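PDB 4TXG: chitinase from Chromobacterium violaceum, which probably hydrolyses the glycosidic bonds of chitin, as a family 18 glycoside hydrolase that also carries a predicted carbohydrate-binding module. Local coordinates for residues L109-P114 with Y786-R791; I501-H506 with G517-M522; I675-T680 with V757-P762. One frame throughout, in Å; residues are numbered along the deposited sequence.

Contact 1. Residues L109-P114 with Y786-R791; sequences LVQVPP and YLPYLR
V110 and Y789 face each other as a hydrogen-bonded antiparallel pair, a single beta bridge between two otherwise irregular segments. V110 N gives its hydrogen to Y789 O at 2.7 Å, almost straight at 172°, and Y789 N returns a more bent bond to V110 O.

From CB outward, the V110 side chain meets two partners. CB sits over one face of the Y789 ring, displaced toward the rim, in a CH-pi contact 3.8 Å from the ring centroid. CG1, anti to the backbone N (chi1 179°), comes against CE1, CZ and OH of the same ring, 3.6 Å from CE1. CG2 goes to R791: it touches CB and lies over the centre of the guanidinium, 3.8 Å above the plane. R791 NH2 in turn donates to Y789 OH at 2.9 Å, a bond that links the two flat groups V110 covers.

V112 CG2 comes to the edge of the Y789 ring, 3.7 Å from CD1, while L109 CB rests on P788 CB. Beyond the bridge the chains part, and one water donates to both V112 O and Y786 O.

L787 and L790 pack on strand 776-780, and L109 touches A655. Backbone bonds join P788 and L790 to A656, placing 786-791 between edge strand 656-657 of the six-stranded sheet and 109-114, which pairs with its other side through V110.

Contact 2. Residues I501-H506 with G517-M522; sequences IDNIWH and GGSNPM
N503 and N520, one asparagine from each segment, do most of the polar work. N503 OD1 takes the N-H of S519 at 2.9 Å, nearly straight at 170°, in the carbonyl plane and on a lone pair. A water also donates to N503 OD1 and hydrogen-bonds to S519 OG, whose protein partner is R466, while N503 ND2 is engaged by E514 and the carbonyl of I515. N520 answers with both ends of its amide: OD1 accepts from I504 N at 2.9 Å, the donor standing above the carbonyl plane, and ND2 gives a hydrogen to D502 O at 2.8 Å, approaching from above that carbonyl's plane. ND2 has a second partner in T465. D502 O, already bonded to N520 ND2, also receives a C-H from G518 CA at 3.1 Å. W505 NE1 hydrogen-bonds to Y540 OH.

One bond joins backbone to backbone, W505 N to S519 O at 2.9 Å.

The apolar part is a CH-pi contact. P521 CD stands 3.5 Å from the centroid of the five-membered ring of W505, only 8° off the normal, and P521 CB reaches on to CZ2 and CH2. I504 CG1 meets P521 CD as well, crossing the proline at about a right angle.

Both segments belong to the long loop between strand 466-468 and helix 522-530 in the glycoside hydrolase family 18 region, beside a small antiparallel sheet where D502 packs on V575 and L577. Here N503 to H506 form a type I beta turn, and P521 is the N-cap residue of helix 522-530.

Contact 3. Residues I675-T680 with V757-P762; sequences INPKLT and VVYYLP
An antiparallel strand pair, 678-683 with 752-758, is prolonged past its regular end, with I675 and Y759 as the pairing residues. I675 N donates to Y759 O at 2.9 Å and Y759 N to I675 O at 3.0 Å, making a hydrogen-bonded antiparallel pair. Two residues along, V757 N gives a straight bond to P677 O (3.1 Å, 170°). Between these bonds the chains stay close, with two C-H...O contacts: V758 CA to I675 O, and N676 CA to V757 O.

The side chain of I675 works at both its branches. Its CB lies over one face of the Y759 ring, shifted toward the rim, and CG2, anti to the backbone N, presses on the phenol end, 3.4 Å from CZ. The other branch ends in CD1, which reaches the backbone where L761 joins P762, 3.5 Å from P762 N, and touches the proline ring. Y759 is placed for this by its first torsion (chi1 51°), with CG in the crowded position between backbone N and carbonyl carbon.

These strands belong to a four-stranded antiparallel sheet of the Chitinase C region, in which 678-683 lies between 659-664 and 752-758; L663 of the former touches L679, V757 and Y759. P677 continues the apolar side, crossing Y759 at about a right angle with CD 3.8 Å from CE1, while its CG lies against V757 CG2.

N676 CB meets V758 CG2 at 3.7 Å. Farther along, L761 and P762 pack on W443 of helix 441-448, and R378 touches I675 and donates through NH2 to Y760 O.

How the contacts relate
From the N terminus, the modelled chain enters contact 1 almost at once, but that loop closes only at 786-791, near the C terminus, so it encloses both other contacts. After the barrel strands up to 457-462, contact 2 closes a ten-residue loop, joining two parts of the long connection between strand 466-468 and helix 522-530. In the Chitinase C region, contact 3 closes a loop that spans strands 694-700 to 734-740 and ends on strand 752-758, extending its pairing with 678-683. Contacts 2 and 3 follow in series; their centres are 41 Å apart. Contact 1 ties the N-terminal segment to the C-terminal region, about 17 Å from contact 3 at the nearest atoms.

Contact 1. Residues L109-P114 with Y786-R791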
ATOM      1  N   LEU A 109     -21.746 -30.395 -20.316  1.00 24.83           N
ATOM      2  CA  LEU A 109     -20.584 -29.579 -19.997  1.00 21.43           C
ATOM      3  C   LEU A 109     -19.298 -30.373 -20.188  1.00 22.44           C
ATOM      4  O   LEU A 109     -19.319 -31.603 -20.257  1.00 26.13           O
ATOM      5  CB  LEU A 109     -20.673 -29.060 -18.560  1.00 20.55           C
ATOM      6  CG  LEU A 109     -21.947 -28.276 -18.235  1.00 24.98           C
ATOM      7  CD1 LEU A 109     -22.096 -28.095 -16.735  1.00 22.74           C
ATOM      8  CD2 LEU A 109     -21.937 -26.932 -18.939  1.00 25.52           C
ATOM      9  N   VAL A 110     -18.187 -29.659 -20.292  1.00 20.87           N
ATOM     10  CA  VAL A 110     -16.878 -30.280 -20.395  1.00 21.85           C
ATOM     11  C   VAL A 110     -16.236 -30.383 -19.017  1.00 20.53           C
ATOM     12  O   VAL A 110     -16.082 -29.382 -18.310  1.00 22.15           O
ATOM     13  CB  VAL A 110     -15.952 -29.489 -21.336  1.00 20.72           C
ATOM     14  CG1 VAL A 110     -14.581 -30.142 -21.405  1.00 24.52           C
ATOM     15  CG2 VAL A 110     -16.586 -29.387 -22.723  1.00 21.57           C
ATOM     16  N   GLN A 111     -15.858 -31.602 -18.641  1.00 20.49           N
ATOM     17  CA  GLN A 111     -15.268 -31.852 -17.334  1.00 23.33           C
ATOM     18  C   GLN A 111     -13.815 -31.412 -17.276  1.00 23.52           C
ATOM     19  O   GLN A 111     -13.064 -31.568 -18.243  1.00 24.93           O
ATOM     20  CB  GLN A 111     -15.379 -33.334 -16.975  1.00 31.38           C
ATOM     21  CG  GLN A 111     -16.807 -33.805 -16.804  1.00 36.52           C
ATOM     22  CD  GLN A 111     -17.484 -33.147 -15.625  1.00 38.18           C
ATOM     23  OE1 GLN A 111     -18.586 -32.614 -15.745  1.00 42.86           O
ATOM     24  NE2 GLN A 111     -16.829 -33.185 -14.473  1.00 40.07           N
ATOM     25  N   VAL A 112     -13.440 -30.862 -16.128  1.00 18.45           N
ATOM     26  CA  VAL A 112     -12.092 -30.388 -15.863  1.00 26.68           C
ATOM     27  C   VAL A 112     -11.503 -31.179 -14.697  1.00 27.16           C
ATOM     28  O   VAL A 112     -12.179 -31.377 -13.689  1.00 24.76           O
ATOM     29  CB  VAL A 112     -12.088 -28.877 -15.514  1.00 24.80           C
ATOM     30  CG1 VAL A 112     -10.676 -28.365 -15.320  1.00 27.41           C
ATOM     31  CG2 VAL A 112     -12.808 -28.075 -16.593  1.00 27.84           C
ATOM     32  N   PRO A 113     -10.249 -31.645 -14.833  1.00 30.30           N
ATOM     33  CA  PRO A 113      -9.552 -32.287 -13.709  1.00 32.69           C
ATOM     34  C   PRO A 113      -9.455 -31.363 -12.493  1.00 29.14           C
ATOM     35  O   PRO A 113      -9.034 -30.218 -12.640  1.00 25.27           O
ATOM     36  CB  PRO A 113      -8.159 -32.578 -14.275  1.00 34.53           C
ATOM     37  CG  PRO A 113      -8.360 -32.647 -15.755  1.00 36.69           C
ATOM     38  CD  PRO A 113      -9.437 -31.648 -16.062  1.00 32.75           C
ATOM     39  N   PRO A 114      -9.843 -31.860 -11.306  1.00 29.91           N
ATOM     40  CA  PRO A 114      -9.833 -31.054 -10.080  1.00 27.87           C
ATOM     41  C   PRO A 114      -8.420 -30.665  -9.662  1.00 25.76           C
ATOM     42  O   PRO A 114      -7.464 -31.341 -10.052  1.00 25.34           O
ATOM     43  CB  PRO A 114     -10.466 -31.984  -9.033  1.00 28.43           C
ATOM     44  CG  PRO A 114     -11.125 -33.072  -9.803  1.00 32.45           C
ATOM     45  CD  PRO A 114     -10.341 -33.223 -11.067  1.00 31.77           C
ATOM     46  N   TYR A 786     -11.850 -24.527 -12.683  1.00 14.50           N
ATOM     47  CA  TYR A 786     -12.087 -25.941 -12.414  1.00 18.93           C
ATOM     48  C   TYR A 786     -13.554 -26.367 -12.511  1.00 18.29           C
ATOM     49  O   TYR A 786     -13.860 -27.554 -12.396  1.00 18.78           O
ATOM     50  CB  TYR A 786     -11.553 -26.315 -11.035  1.00 18.15           C
ATOM     51  CG  TYR A 786     -10.087 -26.027 -10.829  1.00 18.38           C
ATOM     52  CD1 TYR A 786      -9.113 -26.801 -11.446  1.00 21.71           C
ATOM     53  CD2 TYR A 786      -9.676 -24.995  -9.989  1.00 22.10           C
ATOM     54  CE1 TYR A 786      -7.764 -26.544 -11.241  1.00 24.15           C
ATOM     55  CE2 TYR A 786      -8.332 -24.734  -9.777  1.00 22.25           C
ATOM     56  CZ  TYR A 786      -7.381 -25.512 -10.407  1.00 23.25           C
ATOM     57  OH  TYR A 786      -6.039 -25.256 -10.203  1.00 26.03           O
ATOM     58  N   LEU A 787     -14.464 -25.420 -12.713  1.00 15.09           N
ATOM     59  CA  LEU A 787     -15.860 -25.794 -12.933  1.00 15.98           C
ATOM     60  C   LEU A 787     -16.014 -26.448 -14.299  1.00 16.42           C
ATOM     61  O   LEU A 787     -15.307 -26.084 -15.241  1.00 17.46           O
ATOM     62  CB  LEU A 787     -16.784 -24.574 -12.838  1.00 16.87           C
ATOM     63  CG  LEU A 787     -16.960 -23.913 -11.466  1.00 17.46           C
ATOM     64  CD1 LEU A 787     -17.909 -22.728 -11.596  1.00 15.86           C
ATOM     65  CD2 LEU A 787     -17.480 -24.922 -10.434  1.00 17.72           C
ATOM     66  N   PRO A 788     -16.935 -27.418 -14.414  1.00 14.52           N
ATOM     67  CA  PRO A 788     -17.281 -27.935 -15.743  1.00 16.28           C
ATOM     68  C   PRO A 788     -17.797 -26.780 -16.597  1.00 17.39           C
ATOM     69  O   PRO A 788     -18.445 -25.883 -16.050  1.00 16.37           O
ATOM     70  CB  PRO A 788     -18.379 -28.966 -15.454  1.00 19.85           C
ATOM     71  CG  PRO A 788     -18.944 -28.560 -14.128  1.00 22.17           C
ATOM     72  CD  PRO A 788     -17.782 -27.997 -13.356  1.00 19.15           C
ATOM     73  N   TYR A 789     -17.500 -26.769 -17.892  1.00 14.32           N
ATOM     74  CA  TYR A 789     -17.798 -25.573 -18.669  1.00 13.09           C
ATOM     75  C   TYR A 789     -18.541 -25.842 -19.959  1.00 13.88           C
ATOM     76  O   TYR A 789     -18.504 -26.940 -20.515  1.00 16.52           O
ATOM     77  CB  TYR A 789     -16.510 -24.794 -18.965  1.00 15.11           C
ATOM     78  CG  TYR A 789     -15.521 -25.460 -19.901  1.00 17.31           C
ATOM     79  CD1 TYR A 789     -14.516 -26.295 -19.414  1.00 16.78           C
ATOM     80  CD2 TYR A 789     -15.557 -25.211 -21.267  1.00 16.18           C
ATOM     81  CE1 TYR A 789     -13.599 -26.883 -20.266  1.00 18.55           C
ATOM     82  CE2 TYR A 789     -14.641 -25.793 -22.125  1.00 19.86           C
ATOM     83  CZ  TYR A 789     -13.666 -26.624 -21.621  1.00 20.31           C
ATOM     84  OH  TYR A 789     -12.759 -27.201 -22.486  1.00 22.16           O
ATOM     85  N   LEU A 790     -19.223 -24.806 -20.423  1.00 15.41           N
ATOM     86  CA  LEU A 790     -20.072 -24.904 -21.595  1.00 15.84           C
ATOM     87  C   LEU A 790     -19.254 -24.650 -22.854  1.00 18.70           C
ATOM     88  O   LEU A 790     -18.757 -23.546 -23.076  1.00 22.33           O
ATOM     89  CB  LEU A 790     -21.227 -23.906 -21.486  1.00 14.85           C
ATOM     90  CG  LEU A 790     -22.378 -23.992 -22.481  1.00 18.47           C
ATOM     91  CD1 LEU A 790     -23.137 -25.281 -22.276  1.00 23.15           C
ATOM     92  CD2 LEU A 790     -23.293 -22.803 -22.263  1.00 20.56           C
ATOM     93  N   ARG A 791     -19.109 -25.683 -23.671  1.00 20.19           N
ATOM     94  CA  ARG A 791     -18.446 -25.540 -24.953  1.00 28.31           C
ATOM     95  C   ARG A 791     -19.490 -25.308 -26.037  1.00 30.21           C
ATOM     96  O   ARG A 791     -19.405 -24.341 -26.787  1.00 30.20           O
ATOM     97  CB  ARG A 791     -17.598 -26.778 -25.267  1.00 31.20           C
ATOM     98  CG  ARG A 791     -16.958 -26.762 -26.648  1.00 36.93           C
ATOM     99  CD  ARG A 791     -16.046 -27.971 -26.849  1.00 39.20           C
ATOM    100  NE  ARG A 791     -14.913 -27.947 -25.928  1.00 41.18           N
ATOM    101  CZ  ARG A 791     -14.134 -28.993 -25.666  1.00 43.27           C
ATOM    102  NH1 ARG A 791     -14.367 -30.161 -26.251  1.00 43.64           N
ATOM    103  NH2 ARG A 791     -13.129 -28.872 -24.809  1.00 44.59           N
TER
HETATM  104  O   HOH W   1     -12.626 -29.839 -11.470  1.00 22.36           O
HETATM  105  O   HOH W   2     -15.092 -30.017 -14.036  1.00 29.04           O

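Contact 2. Residues I501-H506 with G517-M522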
ATOM      1  N   ILE A 501      11.450  21.437  17.697  1.00 11.84           N
ATOM      2  CA  ILE A 501      11.012  20.401  18.636  1.00 13.47           C
ATOM      3  C   ILE A 501       9.763  19.692  18.110  1.00 12.49           C
ATOM      4  O   ILE A 501       9.422  18.593  18.558  1.00 11.08           O
ATOM      5  CB  ILE A 501      10.734  20.995  20.037  1.00 15.57           C
ATOM      6  CG1 ILE A 501      10.645  19.886  21.096  1.00 16.93           C
ATOM      7  CG2 ILE A 501       9.483  21.875  20.011  1.00 13.79           C
ATOM      8  CD1 ILE A 501      10.594  20.401  22.531  1.00 19.41           C
ATOM      9  N   ASP A 502       9.098  20.314  17.132  1.00 12.05           N
ATOM     10  CA  ASP A 502       7.921  19.723  16.489  1.00 10.13           C
ATOM     11  C   ASP A 502       8.250  18.903  15.237  1.00 10.27           C
ATOM     12  O   ASP A 502       7.343  18.493  14.509  1.00 11.81           O
ATOM     13  CB  ASP A 502       6.930  20.821  16.097  1.00 11.06           C
ATOM     14  CG  ASP A 502       6.403  21.585  17.284  1.00 17.84           C
ATOM     15  OD1 ASP A 502       6.195  20.958  18.350  1.00 15.25           O
ATOM     16  OD2 ASP A 502       6.195  22.814  17.148  1.00 15.06           O
ATOM     17  N   ASN A 503       9.532  18.646  14.988  1.00  9.89           N
ATOM     18  CA  ASN A 503       9.947  18.089  13.704  1.00 11.36           C
ATOM     19  C   ASN A 503      11.259  17.298  13.829  1.00 11.24           C
ATOM     20  O   ASN A 503      12.148  17.418  12.992  1.00 11.35           O
ATOM     21  CB  ASN A 503      10.085  19.240  12.691  1.00  9.85           C
ATOM     22  CG  ASN A 503      10.274  18.771  11.254  1.00  9.61           C
ATOM     23  OD1 ASN A 503       9.675  17.793  10.809  1.00 10.51           O
ATOM     24  ND2 ASN A 503      11.119  19.486  10.517  1.00 10.82           N
ATOM     25  N   ILE A 504      11.381  16.485  14.878  1.00 12.22           N
ATOM     26  CA  ILE A 504      12.694  15.930  15.212  1.00 11.59           C
ATOM     27  C   ILE A 504      13.168  14.833  14.261  1.00 10.29           C
ATOM     28  O   ILE A 504      14.353  14.522  14.225  1.00 13.22           O
ATOM     29  CB  ILE A 504      12.736  15.391  16.666  1.00 11.13           C
ATOM     30  CG1 ILE A 504      12.023  14.042  16.810  1.00 12.51           C
ATOM     31  CG2 ILE A 504      12.177  16.431  17.631  1.00 11.27           C
ATOM     32  CD1 ILE A 504      12.303  13.362  18.177  1.00 10.46           C
ATOM     33  N   TRP A 505      12.253  14.255  13.487  1.00  9.42           N
ATOM     34  CA  TRP A 505      12.639  13.258  12.493  1.00 11.31           C
ATOM     35  C   TRP A 505      12.688  13.874  11.095  1.00 17.93           C
ATOM     36  O   TRP A 505      12.401  13.210  10.102  1.00 20.42           O
ATOM     37  CB  TRP A 505      11.681  12.072  12.525  1.00  9.69           C
ATOM     38  CG  TRP A 505      12.158  10.961  13.410  1.00  9.68           C
ATOM     39  CD1 TRP A 505      13.190  11.004  14.303  1.00  9.35           C
ATOM     40  CD2 TRP A 505      11.618   9.637  13.480  1.00  9.97           C
ATOM     41  NE1 TRP A 505      13.330   9.780  14.923  1.00 12.59           N
ATOM     42  CE2 TRP A 505      12.373   8.926  14.436  1.00 10.64           C
ATOM     43  CE3 TRP A 505      10.572   8.984  12.823  1.00 10.96           C
ATOM     44  CZ2 TRP A 505      12.116   7.586  14.748  1.00 11.29           C
ATOM     45  CZ3 TRP A 505      10.315   7.658  13.140  1.00 11.81           C
ATOM     46  CH2 TRP A 505      11.086   6.975  14.086  1.00  9.91           C
ATOM     47  N   HIS A 506      13.071  15.146  11.028  1.00 16.33           N
ATOM     48  CA  HIS A 506      13.212  15.846   9.752  1.00 17.17           C
ATOM     49  C   HIS A 506      14.300  15.262   8.857  1.00 18.50           C
ATOM     50  O   HIS A 506      15.253  14.635   9.333  1.00 18.25           O
ATOM     51  CB  HIS A 506      13.527  17.320   9.992  1.00 15.78           C
ATOM     52  CG  HIS A 506      14.775  17.541  10.790  1.00 21.33           C
ATOM     53  ND1 HIS A 506      14.756  17.794  12.146  1.00 20.53           N
ATOM     54  CD2 HIS A 506      16.079  17.525  10.429  1.00 25.08           C
ATOM     55  CE1 HIS A 506      15.995  17.933  12.583  1.00 25.49           C
ATOM     56  NE2 HIS A 506      16.818  17.777  11.561  1.00 26.35           N
ATOM     57  N   GLY A 517       8.030  20.076   8.427  1.00 10.98           N
ATOM     58  CA  GLY A 517       7.021  19.076   8.112  1.00 10.52           C
ATOM     59  C   GLY A 517       6.344  18.418   9.302  1.00  9.94           C
ATOM     60  O   GLY A 517       5.462  17.580   9.116  1.00 10.32           O
ATOM     61  N   GLY A 518       6.744  18.786  10.517  1.00  9.78           N
ATOM     62  CA  GLY A 518       6.108  18.233  11.705  1.00  8.52           C
ATOM     63  C   GLY A 518       6.236  16.720  11.844  1.00  8.16           C
ATOM     64  O   GLY A 518       5.294  16.059  12.288  1.00  8.33           O
ATOM     65  N   SER A 519       7.393  16.176  11.456  1.00  8.52           N
ATOM     66  CA  SER A 519       7.620  14.727  11.471  1.00 11.20           C
ATOM     67  C   SER A 519       8.332  14.288  12.736  1.00  8.18           C
ATOM     68  O   SER A 519       9.452  14.723  13.000  1.00 11.48           O
ATOM     69  CB  SER A 519       8.455  14.276  10.260  1.00 14.11           C
ATOM     70  OG  SER A 519       7.821  14.611   9.039  1.00 14.87           O
ATOM     71  N   ASN A 520       7.688  13.401  13.493  1.00  8.12           N
ATOM     72  CA  ASN A 520       8.204  12.915  14.770  1.00  8.23           C
ATOM     73  C   ASN A 520       7.841  11.450  14.963  1.00  7.95           C
ATOM     74  O   ASN A 520       6.804  11.019  14.480  1.00  8.38           O
ATOM     75  CB  ASN A 520       7.615  13.701  15.950  1.00  8.49           C
ATOM     76  CG  ASN A 520       7.776  15.200  15.808  1.00  8.79           C
ATOM     77  OD1 ASN A 520       8.837  15.749  16.107  1.00 10.57           O
ATOM     78  ND2 ASN A 520       6.713  15.871  15.375  1.00  8.62           N
ATOM     79  N   PRO A 521       8.658  10.700  15.717  1.00  8.21           N
ATOM     80  CA  PRO A 521       8.211   9.375  16.157  1.00  8.04           C
ATOM     81  C   PRO A 521       7.088   9.538  17.173  1.00  8.72           C
ATOM     82  O   PRO A 521       7.042  10.581  17.833  1.00  8.71           O
ATOM     83  CB  PRO A 521       9.463   8.777  16.802  1.00  8.46           C
ATOM     84  CG  PRO A 521      10.219   9.973  17.315  1.00  9.09           C
ATOM     85  CD  PRO A 521       9.980  11.053  16.267  1.00  9.07           C
ATOM     86  N   MET A 522       6.209   8.548  17.316  1.00  7.82           N
ATOM     87  CA  MET A 522       5.093   8.727  18.241  1.00  9.20           C
ATOM     88  C   MET A 522       5.548   8.826  19.706  1.00  8.45           C
ATOM     89  O   MET A 522       4.843   9.430  20.527  1.00  8.68           O
ATOM     90  CB  MET A 522       4.054   7.608  18.064  1.00  7.66           C
ATOM     91  CG  MET A 522       2.952   7.963  17.036  1.00  8.56           C
ATOM     92  SD  MET A 522       2.196   9.578  17.351  1.00 10.36           S
ATOM     93  CE  MET A 522       1.596   9.341  19.017  1.00  9.35           C
TER
HETATM   94  O   HOH W   3       9.280  16.825   8.250  1.00 17.36           O

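Contact 3. Residues I675-T680 with V757-P762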
ATOM      1  N   ILE A 675     -14.216   8.904 -15.440  1.00 10.24           N
ATOM      2  CA  ILE A 675     -13.450   7.742 -15.852  1.00  8.43           C
ATOM      3  C   ILE A 675     -14.260   6.962 -16.881  1.00  8.92           C
ATOM      4  O   ILE A 675     -15.288   6.372 -16.547  1.00 10.13           O
ATOM      5  CB  ILE A 675     -13.095   6.872 -14.630  1.00  7.91           C
ATOM      6  CG1 ILE A 675     -12.372   7.737 -13.597  1.00  7.87           C
ATOM      7  CG2 ILE A 675     -12.203   5.698 -15.042  1.00  7.67           C
ATOM      8  CD1 ILE A 675     -11.954   7.006 -12.305  1.00  8.58           C
ATOM      9  N   ASN A 676     -13.821   6.971 -18.140  1.00 10.77           N
ATOM     10  CA  ASN A 676     -14.630   6.334 -19.175  1.00 12.82           C
ATOM     11  C   ASN A 676     -13.841   5.400 -20.098  1.00 10.77           C
ATOM     12  O   ASN A 676     -13.627   5.680 -21.286  1.00 13.08           O
ATOM     13  CB  ASN A 676     -15.384   7.393 -19.991  1.00 21.20           C
ATOM     14  CG  ASN A 676     -14.477   8.248 -20.822  1.00 24.36           C
ATOM     15  OD1 ASN A 676     -13.328   8.491 -20.455  1.00 23.99           O
ATOM     16  ND2 ASN A 676     -14.977   8.687 -21.978  1.00 21.43           N
ATOM     17  N   PRO A 677     -13.420   4.260 -19.546  1.00  9.17           N
ATOM     18  CA  PRO A 677     -12.754   3.231 -20.342  1.00  9.63           C
ATOM     19  C   PRO A 677     -13.744   2.474 -21.209  1.00 11.74           C
ATOM     20  O   PRO A 677     -14.955   2.625 -21.069  1.00 11.73           O
ATOM     21  CB  PRO A 677     -12.166   2.306 -19.285  1.00  8.08           C
ATOM     22  CG  PRO A 677     -13.173   2.396 -18.152  1.00 10.55           C
ATOM     23  CD  PRO A 677     -13.543   3.862 -18.127  1.00  9.32           C
ATOM     24  N   LYS A 678     -13.213   1.653 -22.099  1.00 11.65           N
ATOM     25  CA  LYS A 678     -14.033   0.775 -22.916  1.00 12.81           C
ATOM     26  C   LYS A 678     -14.068  -0.616 -22.292  1.00 13.39           C
ATOM     27  O   LYS A 678     -13.026  -1.157 -21.923  1.00 12.93           O
ATOM     28  CB  LYS A 678     -13.465   0.719 -24.335  1.00 19.00           C
ATOM     29  CG  LYS A 678     -14.351   0.051 -25.359  1.00 31.14           C
ATOM     30  CD  LYS A 678     -13.743   0.192 -26.747  1.00 41.08           C
ATOM     31  CE  LYS A 678     -13.572   1.655 -27.128  1.00 47.33           C
ATOM     32  NZ  LYS A 678     -12.674   1.811 -28.306  1.00 54.52           N
ATOM     33  N   LEU A 679     -15.263  -1.188 -22.159  1.00 12.67           N
ATOM     34  CA  LEU A 679     -15.404  -2.578 -21.723  1.00 11.08           C
ATOM     35  C   LEU A 679     -15.434  -3.505 -22.937  1.00 13.29           C
ATOM     36  O   LEU A 679     -16.271  -3.347 -23.827  1.00 14.70           O
ATOM     37  CB  LEU A 679     -16.669  -2.759 -20.881  1.00 12.93           C
ATOM     38  CG  LEU A 679     -17.056  -4.188 -20.475  1.00 15.14           C
ATOM     39  CD1 LEU A 679     -16.002  -4.821 -19.573  1.00 15.18           C
ATOM     40  CD2 LEU A 679     -18.435  -4.210 -19.810  1.00 16.16           C
ATOM     41  N   THR A 680     -14.505  -4.454 -22.990  1.00 10.06           N
ATOM     42  CA  THR A 680     -14.490  -5.420 -24.086  1.00 13.03           C
ATOM     43  C   THR A 680     -14.905  -6.779 -23.554  1.00 13.55           C
ATOM     44  O   THR A 680     -14.377  -7.243 -22.547  1.00 12.19           O
ATOM     45  CB  THR A 680     -13.107  -5.531 -24.757  1.00 14.06           C
ATOM     46  OG1 THR A 680     -12.764  -4.274 -25.360  1.00 13.58           O
ATOM     47  CG2 THR A 680     -13.116  -6.619 -25.837  1.00 14.23           C
ATOM     48  N   VAL A 757     -18.046   2.691 -20.879  1.00 13.25           N
ATOM     49  CA  VAL A 757     -18.697   2.822 -19.580  1.00 13.32           C
ATOM     50  C   VAL A 757     -18.223   4.107 -18.942  1.00 14.46           C
ATOM     51  O   VAL A 757     -17.231   4.680 -19.376  1.00 14.75           O
ATOM     52  CB  VAL A 757     -18.404   1.631 -18.664  1.00 13.00           C
ATOM     53  CG1 VAL A 757     -18.821   0.337 -19.358  1.00 14.62           C
ATOM     54  CG2 VAL A 757     -16.933   1.574 -18.290  1.00 14.77           C
ATOM     55  N   VAL A 758     -18.945   4.588 -17.937  1.00 11.99           N
ATOM     56  CA  VAL A 758     -18.524   5.796 -17.231  1.00 10.17           C
ATOM     57  C   VAL A 758     -18.765   5.614 -15.748  1.00  9.70           C
ATOM     58  O   VAL A 758     -19.842   5.172 -15.340  1.00 11.79           O
ATOM     59  CB  VAL A 758     -19.277   7.059 -17.701  1.00 16.65           C
ATOM     60  CG1 VAL A 758     -18.851   8.273 -16.889  1.00 15.21           C
ATOM     61  CG2 VAL A 758     -19.003   7.323 -19.133  1.00 25.88           C
ATOM     62  N   TYR A 759     -17.754   5.923 -14.943  1.00  8.31           N
ATOM     63  CA  TYR A 759     -17.917   5.975 -13.491  1.00  8.20           C
ATOM     64  C   TYR A 759     -17.029   7.099 -12.943  1.00  8.34           C
ATOM     65  O   TYR A 759     -16.232   7.676 -13.686  1.00 10.93           O
ATOM     66  CB  TYR A 759     -17.598   4.626 -12.840  1.00  7.66           C
ATOM     67  CG  TYR A 759     -16.273   4.015 -13.242  1.00  7.40           C
ATOM     68  CD1 TYR A 759     -16.153   3.238 -14.392  1.00  8.28           C
ATOM     69  CD2 TYR A 759     -15.148   4.187 -12.451  1.00  8.23           C
ATOM     70  CE1 TYR A 759     -14.933   2.672 -14.758  1.00  8.26           C
ATOM     71  CE2 TYR A 759     -13.932   3.629 -12.808  1.00  7.02           C
ATOM     72  CZ  TYR A 759     -13.831   2.875 -13.964  1.00  7.23           C
ATOM     73  OH  TYR A 759     -12.620   2.317 -14.304  1.00  8.26           O
ATOM     74  N   TYR A 760     -17.165   7.421 -11.658  1.00  8.06           N
ATOM     75  CA  TYR A 760     -16.686   8.720 -11.188  1.00  8.27           C
ATOM     76  C   TYR A 760     -15.539   8.724 -10.188  1.00  8.28           C
ATOM     77  O   TYR A 760     -14.915   9.768  -9.987  1.00  9.37           O
ATOM     78  CB  TYR A 760     -17.864   9.509 -10.616  1.00  8.64           C
ATOM     79  CG  TYR A 760     -18.756   9.948 -11.738  1.00  9.11           C
ATOM     80  CD1 TYR A 760     -18.417  11.050 -12.513  1.00 13.00           C
ATOM     81  CD2 TYR A 760     -19.891   9.224 -12.077  1.00 13.01           C
ATOM     82  CE1 TYR A 760     -19.202  11.446 -13.568  1.00 20.60           C
ATOM     83  CE2 TYR A 760     -20.687   9.618 -13.144  1.00 16.48           C
ATOM     84  CZ  TYR A 760     -20.333  10.730 -13.879  1.00 20.62           C
ATOM     85  OH  TYR A 760     -21.111  11.145 -14.935  1.00 24.31           O
ATOM     86  N   LEU A 761     -15.249   7.581  -9.575  1.00  7.57           N
ATOM     87  CA  LEU A 761     -14.033   7.434  -8.777  1.00  7.31           C
ATOM     88  C   LEU A 761     -13.345   6.130  -9.168  1.00  6.99           C
ATOM     89  O   LEU A 761     -13.994   5.218  -9.695  1.00  6.95           O
ATOM     90  CB  LEU A 761     -14.338   7.464  -7.276  1.00  7.26           C
ATOM     91  CG  LEU A 761     -14.635   8.853  -6.683  1.00  8.02           C
ATOM     92  CD1 LEU A 761     -15.210   8.736  -5.268  1.00  7.76           C
ATOM     93  CD2 LEU A 761     -13.386   9.719  -6.681  1.00 10.05           C
ATOM     94  N   PRO A 762     -12.030   6.027  -8.911  1.00  6.84           N
ATOM     95  CA  PRO A 762     -11.305   4.839  -9.375  1.00  7.97           C
ATOM     96  C   PRO A 762     -11.815   3.515  -8.809  1.00  8.65           C
ATOM     97  O   PRO A 762     -12.331   3.458  -7.685  1.00  6.39           O
ATOM     98  CB  PRO A 762      -9.873   5.108  -8.902  1.00  8.91           C
ATOM     99  CG  PRO A 762      -9.767   6.622  -8.950  1.00  6.84           C
ATOM    100  CD  PRO A 762     -11.113   7.072  -8.418  1.00  6.94           C
TER